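Local coordinates for protein lipolytic enzyme, g-d-s-l (Clostridium thermocellum, PDB 2W47) that binds a glycan next to a calcium ion and is a family 6 carbohydrate-binding module, a beta-sandwich domain from a GDSL lipolytic enzyme, at residues A[21-26]-A[120-125]; A[42-47]-A[56-61]. One frame throughout, in Å; residues are numbered along the deposited sequence. Where two conformers were deposited one is given.

In the fold
Both contacts belong to one family 6 carbohydrate-binding module, a beta-sandwich, with their centres about 13 Å apart. Contact 2 sits close to the centre of the chain and joins strand 41-48 of one sheet to strand 52-61 of the other. Contact 1 lies at the glycan end, where the loop 21-26 meets the start of strand 122-130. In sequence, contact 2 is nested within the long excursion that contact 1 closes. Strands 52-61 and 122-130 are neighbours in the same sheet, and R59, on the first of them, joins the two contacts through its guanidinium group. The glycan pocket is thus built directly onto the end of the sandwich.

Contact 1 (A[21-26]-A[120-125]); sequences TVNAGY and GPNVDY. With AQA (4-deoxy-beta-L-threo-hex-4-enopyranuronic acid), chain B.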
# COMPACT_ATOMS: atom_id res chain seq x y z
N THR A 21 -11.12 -7.88 -9.84
CA THR A 21 -10.27 -8.86 -10.52
C THR A 21 -10.10 -8.51 -12.00
O THR A 21 -9.63 -9.34 -12.78
CB THR A 21 -10.91 -10.25 -10.47
OG1 THR A 21 -12.18 -10.18 -11.10
CG2 THR A 21 -11.09 -10.73 -9.03
N VAL A 22 -10.47 -7.29 -12.37
CA VAL A 22 -10.54 -6.87 -13.78
C VAL A 22 -9.23 -7.03 -14.56
O VAL A 22 -9.21 -7.62 -15.63
CB VAL A 22 -11.04 -5.41 -13.89
CG1 VAL A 22 -11.03 -4.92 -15.35
CG2 VAL A 22 -12.43 -5.30 -13.31
N ASN A 23 -8.15 -6.49 -14.01
CA ASN A 23 -6.87 -6.44 -14.72
C ASN A 23 -5.95 -7.55 -14.31
O ASN A 23 -5.66 -7.73 -13.12
CB ASN A 23 -6.19 -5.09 -14.46
CG ASN A 23 -7.01 -3.93 -14.97
OD1 ASN A 23 -7.43 -3.07 -14.19
ND2 ASN A 23 -7.26 -3.92 -16.27
N ALA A 24 -5.47 -8.30 -15.30
CA ALA A 24 -4.60 -9.44 -15.05
C ALA A 24 -3.29 -9.03 -14.38
O ALA A 24 -2.85 -7.89 -14.49
CB ALA A 24 -4.31 -10.17 -16.37
N GLY A 25 -2.68 -9.99 -13.69
CA GLY A 25 -1.34 -9.80 -13.13
C GLY A 25 -1.31 -9.63 -11.62
O GLY A 25 -0.23 -9.65 -11.02
N TYR A 26 -2.48 -9.50 -11.00
CA TYR A 26 -2.56 -9.45 -9.55
C TYR A 26 -2.24 -10.85 -9.00
O TYR A 26 -2.19 -11.83 -9.75
CB TYR A 26 -3.95 -8.98 -9.07
CG TYR A 26 -5.08 -9.91 -9.44
CD1 TYR A 26 -5.46 -10.95 -8.59
CD2 TYR A 26 -5.76 -9.77 -10.65
CE1 TYR A 26 -6.49 -11.81 -8.93
CE2 TYR A 26 -6.80 -10.62 -10.99
CZ TYR A 26 -7.16 -11.63 -10.14
OH TYR A 26 -8.19 -12.48 -10.51
N GLY A 120 -6.39 6.46 -5.69
CA GLY A 120 -5.12 5.77 -5.52
C GLY A 120 -4.85 4.81 -6.66
O GLY A 120 -5.75 4.55 -7.47
N PRO A 121 -3.63 4.26 -6.72
CA PRO A 121 -3.32 3.23 -7.70
C PRO A 121 -4.11 1.97 -7.35
O PRO A 121 -4.63 1.84 -6.24
CB PRO A 121 -1.83 2.97 -7.47
CG PRO A 121 -1.63 3.26 -6.02
CD PRO A 121 -2.50 4.48 -5.79
N ASN A 122 -4.19 1.04 -8.29
CA ASN A 122 -4.67 -0.30 -7.95
C ASN A 122 -3.60 -0.98 -7.12
O ASN A 122 -2.41 -0.90 -7.45
CB ASN A 122 -4.98 -1.11 -9.19
CG ASN A 122 -6.24 -0.64 -9.89
OD1 ASN A 122 -7.03 0.13 -9.35
ND2 ASN A 122 -6.43 -1.12 -11.13
N VAL A 123 -4.00 -1.63 -6.03
CA VAL A 123 -3.03 -2.20 -5.07
C VAL A 123 -3.28 -3.69 -4.87
O VAL A 123 -4.38 -4.12 -4.45
CB VAL A 123 -3.05 -1.46 -3.71
CG1 VAL A 123 -2.08 -2.12 -2.75
CG2 VAL A 123 -2.68 0.02 -3.89
N ASP A 124 -2.26 -4.48 -5.18
CA ASP A 124 -2.33 -5.93 -5.12
C ASP A 124 -2.17 -6.45 -3.69
O ASP A 124 -2.93 -7.32 -3.23
CB ASP A 124 -1.23 -6.50 -6.01
CG ASP A 124 -1.31 -8.00 -6.17
OD1 ASP A 124 -2.41 -8.56 -6.07
OD2 ASP A 124 -0.25 -8.61 -6.44
N TYR A 125 -1.17 -5.92 -2.99
CA TYR A 125 -0.85 -6.31 -1.63
C TYR A 125 0.15 -5.35 -1.01
O TYR A 125 0.71 -4.49 -1.70
CB TYR A 125 -0.29 -7.75 -1.57
CG TYR A 125 1.00 -8.02 -2.33
CD1 TYR A 125 2.21 -7.44 -1.95
CD2 TYR A 125 1.01 -8.93 -3.38
CE1 TYR A 125 3.40 -7.73 -2.62
CE2 TYR A 125 2.19 -9.23 -4.05
CZ TYR A 125 3.38 -8.62 -3.67
OH TYR A 125 4.56 -8.91 -4.33
O6A AQA B . -8.71 4.70 -13.12
C6 AQA B . -8.72 3.62 -12.47
O6B AQA B . -8.54 3.58 -11.23
C5 AQA B . -8.94 2.48 -13.13
O5 AQA B . -9.11 2.58 -14.57
C4 AQA B . -8.96 1.29 -12.48
C3 AQA B . -9.43 0.04 -13.20
O3 AQA B . -8.90 -1.15 -12.60
C2 AQA B . -8.97 0.14 -14.65
O2 AQA B . -9.39 -1.00 -15.41
C1 AQA B . -9.53 1.41 -15.29
O HOH W 1 -4.55 -3.09 -12.20
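Y26 and D124 mark the near end of this contact, their CA atoms 5.7 Å apart, whereas the CA atoms of N23 and N122 are separated by 9.4 Å. The irregular loop 21-26 therefore diverges from the start of strand 122-130, and no direct hydrogen bond joins the two. Where they are farther apart, asparagine side chains, a sugar and a water connect them. OD1 of N23 stops 3.8 Å from ND2 of N122, and AQA bridges the pair. N122 ND2 donates to AQA O3 over 2.9 Å, at 155°. AQA O2 donates to N23 OD1 over 3.1 Å. A water accepts from N122 ND2 and gives a weak bond to N23 OD1, a second, weaker link between the amides. Loop and strand start thus form one side of the module's glycan pocket, where AQA is also hydrogen-bonded to E20, R68 and N36. At the near end D124 OD1 packs against Y26 CB at 3.4 Å. With CG anti to the backbone N, chi1 -173° brings the D124 carboxylate up against Y26; its OD2 takes a salt bridge from R59 and a hydrogen bond from T27 OG1. The Y26 ring turns its edge to the carbonyl O of N23, in plane. W91 touches both asparagines, Y31 of strand 31-34 lies against N122, and backbone bonds from N122, D124 and Y125 fix the strand to neighbouring strand 52-61.

Contact 2 (A[42-47]-A[56-61]); sequences IEWNVN and LIFRYA
W44 and F58 meet in a buried, purely apolar contact across the interior of the beta-sandwich, close to the centre of the chain. W44 comes from strand 41-48 in one sheet and F58 from strand 52-61 in the facing sheet. The backbones run in roughly opposite directions but stay well apart: the nearest CA atoms, those of I42 and F58, are 11.1 Å from each other, so the contact is made by side chains alone. The principal touch is W44 CZ3 to F58 CE1, at 4.0 Å. Each atom lies at the edge of the other ring and near its plane, so the rings meet rim to rim, not as a face stack, and the two side chains slide past each other in opposite directions. I42 adds its CD1 to the same F58 CE1 at a looser 4.5 Å, approaching the ring obliquely; since I42 was modelled in two conformers, this touch is less certain. The polar edge of W44 is satisfied away from F58, with NE1 hydrogen-bonded to the carbonyl O of Q8. Around the trio, strand 122-130 contributes V123 against I42 and L126 against W44. I110 packs on both V46 and L56, so strand 106-114, which neighbours 41-48 in the W44 sheet, also meets strand 52-61.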
# COMPACT_ATOMS: atom_id res chain seq x y z
N ILE A 42 -6.88 2.26 2.00
CA ILE A 42 -6.70 0.86 2.35
C ILE A 42 -5.88 0.81 3.63
O ILE A 42 -4.91 1.56 3.80
CB ILE A 42 -5.99 0.05 1.23
CG1 ILE A 42 -4.54 0.53 1.04
CG2 ILE A 42 -6.79 0.12 -0.06
CD1 ILE A 42 -3.83 -0.08 -0.16
N GLU A 43 -6.30 -0.05 4.55
CA GLU A 43 -5.67 -0.15 5.85
C GLU A 43 -5.43 -1.59 6.21
O GLU A 43 -6.33 -2.42 6.07
CB GLU A 43 -6.57 0.51 6.89
CG GLU A 43 -6.03 0.50 8.29
CD GLU A 43 -6.90 1.31 9.21
OE1 GLU A 43 -6.79 2.56 9.18
OE2 GLU A 43 -7.69 0.71 9.97
N TRP A 44 -4.23 -1.89 6.69
CA TRP A 44 -3.93 -3.22 7.19
C TRP A 44 -3.47 -3.17 8.63
O TRP A 44 -2.82 -2.21 9.06
CB TRP A 44 -2.82 -3.86 6.37
CG TRP A 44 -3.20 -4.44 5.06
CD1 TRP A 44 -3.78 -5.66 4.82
CD2 TRP A 44 -2.95 -3.87 3.77
NE1 TRP A 44 -3.93 -5.86 3.47
CE2 TRP A 44 -3.42 -4.78 2.81
CE3 TRP A 44 -2.38 -2.66 3.35
CZ2 TRP A 44 -3.33 -4.53 1.45
CZ3 TRP A 44 -2.30 -2.41 1.99
CH2 TRP A 44 -2.77 -3.35 1.06
N ASN A 45 -3.82 -4.22 9.36
CA ASN A 45 -3.26 -4.47 10.68
C ASN A 45 -2.02 -5.34 10.54
O ASN A 45 -2.10 -6.53 10.25
CB ASN A 45 -4.31 -5.14 11.57
CG ASN A 45 -5.41 -4.19 11.98
OD1 ASN A 45 -5.14 -3.09 12.45
ND2 ASN A 45 -6.66 -4.62 11.82
N VAL A 46 -0.87 -4.70 10.70
CA VAL A 46 0.42 -5.32 10.40
C VAL A 46 1.15 -5.67 11.69
O VAL A 46 1.32 -4.83 12.57
CB VAL A 46 1.28 -4.37 9.52
CG1 VAL A 46 2.71 -4.90 9.33
CG2 VAL A 46 0.62 -4.21 8.16
N ASN A 47 1.54 -6.94 11.78
CA ASN A 47 2.29 -7.43 12.92
C ASN A 47 3.78 -7.12 12.78
O ASN A 47 4.36 -7.30 11.71
CB ASN A 47 2.09 -8.94 13.07
CG ASN A 47 2.95 -9.54 14.17
OD1 ASN A 47 3.88 -10.30 13.91
ND2 ASN A 47 2.64 -9.19 15.41
N LEU A 56 7.96 -1.49 3.91
CA LEU A 56 6.55 -1.59 3.55
C LEU A 56 6.50 -1.38 2.05
O LEU A 56 6.73 -0.27 1.57
CB LEU A 56 5.73 -0.50 4.26
CG LEU A 56 5.95 -0.32 5.76
CD1 LEU A 56 5.11 0.84 6.29
CD2 LEU A 56 5.63 -1.61 6.49
N ILE A 57 6.25 -2.45 1.32
CA ILE A 57 6.25 -2.41 -0.14
C ILE A 57 4.85 -2.69 -0.68
O ILE A 57 4.27 -3.74 -0.41
CB ILE A 57 7.26 -3.41 -0.74
CG1 ILE A 57 8.69 -3.08 -0.28
CG2 ILE A 57 7.17 -3.42 -2.26
CD1 ILE A 57 9.78 -3.99 -0.88
N PHE A 58 4.32 -1.74 -1.44
CA PHE A 58 3.04 -1.92 -2.11
C PHE A 58 3.31 -2.41 -3.52
O PHE A 58 4.09 -1.80 -4.26
CB PHE A 58 2.28 -0.59 -2.20
CG PHE A 58 1.97 0.02 -0.87
CD1 PHE A 58 0.77 -0.26 -0.22
CD2 PHE A 58 2.87 0.90 -0.26
CE1 PHE A 58 0.47 0.32 1.01
CE2 PHE A 58 2.58 1.48 0.97
CZ PHE A 58 1.38 1.20 1.61
N ARG A 59 2.68 -3.51 -3.91
CA ARG A 59 2.67 -3.91 -5.31
C ARG A 59 1.44 -3.28 -5.93
O ARG A 59 0.34 -3.48 -5.45
CB ARG A 59 2.66 -5.43 -5.45
CG ARG A 59 2.74 -5.91 -6.89
CD ARG A 59 3.02 -7.40 -6.99
NE ARG A 59 3.31 -7.83 -8.36
CZ ARG A 59 2.42 -8.34 -9.21
NH1 ARG A 59 2.80 -8.70 -10.43
NH2 ARG A 59 1.15 -8.49 -8.85
N TYR A 60 1.63 -2.50 -7.00
CA TYR A 60 0.58 -1.62 -7.50
C TYR A 60 0.61 -1.49 -9.02
O TYR A 60 1.63 -1.78 -9.65
CB TYR A 60 0.72 -0.24 -6.85
CG TYR A 60 1.74 0.64 -7.53
CD1 TYR A 60 1.34 1.56 -8.49
CD2 TYR A 60 3.09 0.54 -7.23
CE1 TYR A 60 2.26 2.36 -9.14
CE2 TYR A 60 4.03 1.35 -7.88
CZ TYR A 60 3.59 2.25 -8.83
OH TYR A 60 4.50 3.05 -9.50
N ALA A 61 -0.51 -1.05 -9.58
CA ALA A 61 -0.57 -0.70 -10.99
C ALA A 61 -1.15 0.68 -11.14
O ALA A 61 -2.02 1.08 -10.37
CB ALA A 61 -1.39 -1.73 -11.78